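Local coordinates for protein monosaccharide-transporting ATPase (PDB 5DTE) that probably serves as the periplasmic sugar-binding component of an ABC transporter and is seen here holding D-allose in its ligand pocket, at residues L32-T35 with Y40-S43. Numbering follows the deposited sequence.
Sequences LMKT and YFIS. With ALL (beta-D-allopyranose), chain E.
A single phenyl ring, that of F41, is met by three consecutive residues, M33, K34 and T35, each touching a different part of its flat, apolar surface, a role phenylalanine suits. The terminal methyl of M33 sits at the root of the ring, CE lying 3.6 Å from F41 CD1; a bend in the thioether (chi3 69°) brings that methyl round, and a flexible, apolar methionine suits such a buried place. T35 reaches the other ortho carbon with its methyl, CG2 to F41 CD2 3.6 Å, while its OG1 accepts a hydrogen bond from the backbone N of S37; threonine thus serves both ring and loop. The far end of the ring meets K34, whose aliphatic CE passes 3.8 Å from F41 CZ as the two side chains cross at about a right angle. Both segments belong to a beta-alpha-beta unit of the periplasmic binding protein fold: strand 28-33 of a parallel sheet ends here, and a short loop leads into helix 39-54. As is usual for such sheets, the ligand lies at the carboxyl ends of the strands. Lysine fits twice over, since its CE methylene packs against the phenyl ring and its NZ donates to the allose O1 at 3.1 Å. D116, a weak and long ion-pair partner of K34, also bonds the sugar. Neighbouring Y40 sets its CD2 4.0 Å above the centre of the F41 ring, and the same carbon approaches the allose C3 at 3.7 Å, a broad aromatic suiting both. The allose O6 lies at the edge of the F41 ring, near its plane, 3.8 Å from CE2.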
loop_
_atom_site.group_PDB
_atom_site.type_symbol
_atom_site.label_atom_id
_atom_site.label_comp_id
_atom_site.label_asym_id
_atom_site.label_seq_id
_atom_site.Cartn_x
_atom_site.Cartn_y
_atom_site.Cartn_z
ATOM N N LEU A 32 2.566 4.074 14.655
ATOM C CA LEU A 32 2.960 5.370 14.119
ATOM C C LEU A 32 2.811 5.400 12.615
ATOM O O LEU A 32 3.526 4.711 11.890
ATOM C CB LEU A 32 4.394 5.697 14.525
ATOM C CG LEU A 32 4.527 5.791 16.045
ATOM C CD1 LEU A 32 5.959 6.043 16.448
ATOM C CD2 LEU A 32 3.618 6.878 16.581
ATOM N N MET A 33 1.876 6.212 12.143
ATOM C CA MET A 33 1.417 6.103 10.766
ATOM C C MET A 33 1.740 7.330 9.923
ATOM O O MET A 33 1.707 8.456 10.404
ATOM C CB MET A 33 -0.087 5.823 10.761
ATOM C CG MET A 33 -0.431 4.563 11.515
ATOM S SD MET A 33 -2.176 4.248 11.671
ATOM C CE MET A 33 -2.594 3.881 9.977
ATOM N N LYS A 34 2.050 7.097 8.653
ATOM C CA LYS A 34 2.433 8.175 7.755
ATOM C C LYS A 34 1.239 9.050 7.374
ATOM O O LYS A 34 1.405 10.224 7.020
ATOM C CB LYS A 34 3.116 7.605 6.504
ATOM C CG LYS A 34 2.306 6.653 5.651
ATOM C CD LYS A 34 3.225 5.857 4.720
ATOM C CE LYS A 34 2.493 5.393 3.465
ATOM N NZ LYS A 34 3.375 4.656 2.512
ATOM N N THR A 35 0.036 8.490 7.475
ATOM C CA THR A 35 -1.177 9.251 7.193
ATOM C C THR A 35 -2.432 8.519 7.685
ATOM O O THR A 35 -2.391 7.337 8.010
ATOM C CB THR A 35 -1.318 9.555 5.666
ATOM O OG1 THR A 35 -2.335 10.543 5.453
ATOM C CG2 THR A 35 -1.642 8.286 4.868
ATOM N N TYR A 40 -7.624 3.512 3.154
ATOM C CA TYR A 40 -6.882 2.294 3.437
ATOM C C TYR A 40 -6.283 2.263 4.866
ATOM O O TYR A 40 -6.386 1.254 5.574
ATOM C CB TYR A 40 -5.779 2.108 2.380
ATOM C CG TYR A 40 -4.890 0.924 2.638
ATOM C CD1 TYR A 40 -5.324 -0.360 2.360
ATOM C CD2 TYR A 40 -3.624 1.087 3.180
ATOM C CE1 TYR A 40 -4.517 -1.452 2.609
ATOM C CE2 TYR A 40 -2.810 0.002 3.436
ATOM C CZ TYR A 40 -3.265 -1.263 3.152
ATOM O OH TYR A 40 -2.464 -2.342 3.401
ATOM N N PHE A 41 -5.680 3.362 5.305
ATOM C CA PHE A 41 -5.071 3.384 6.634
ATOM C C PHE A 41 -6.113 3.550 7.738
ATOM O O PHE A 41 -5.959 3.011 8.835
ATOM C CB PHE A 41 -4.002 4.470 6.710
ATOM C CG PHE A 41 -2.719 4.077 6.051
ATOM C CD1 PHE A 41 -1.956 3.038 6.567
ATOM C CD2 PHE A 41 -2.276 4.722 4.903
ATOM C CE1 PHE A 41 -0.762 2.648 5.958
ATOM C CE2 PHE A 41 -1.080 4.341 4.284
ATOM C CZ PHE A 41 -0.322 3.302 4.818
ATOM N N ILE A 42 -7.174 4.288 7.436
ATOM C CA ILE A 42 -8.361 4.345 8.282
ATOM C C ILE A 42 -8.857 2.929 8.583
ATOM O O ILE A 42 -9.288 2.617 9.691
ATOM C CB ILE A 42 -9.474 5.170 7.599
ATOM C CG1 ILE A 42 -9.279 6.656 7.886
ATOM C CG2 ILE A 42 -10.859 4.725 8.056
ATOM C CD1 ILE A 42 -9.477 7.020 9.367
ATOM N N SER A 43 -8.758 2.073 7.576
ATOM C CA SER A 43 -9.201 0.683 7.650
ATOM C C SER A 43 -8.263 -0.150 8.497
ATOM O O SER A 43 -8.677 -1.050 9.230
ATOM C CB SER A 43 -9.298 0.097 6.238
ATOM O OG SER A 43 -9.268 -1.305 6.284
HETATM C C1 ALL E . 1.104 2.387 0.292
HETATM C C2 ALL E . 0.117 1.389 0.867
HETATM C C3 ALL E . -1.273 1.644 0.419
HETATM C C4 ALL E . -1.659 3.086 0.534
HETATM C C5 ALL E . -0.655 3.908 -0.256
HETATM C C6 ALL E . -1.028 5.349 -0.393
HETATM O O1 ALL E . 2.334 2.281 0.896
HETATM O O2 ALL E . 0.504 0.076 0.404
HETATM O O3 ALL E . -1.387 1.266 -0.988
HETATM O O4 ALL E . -2.986 3.285 0.025
HETATM O O5 ALL E . 0.624 3.793 0.433
HETATM O O6 ALL E . -0.852 5.995 0.850
#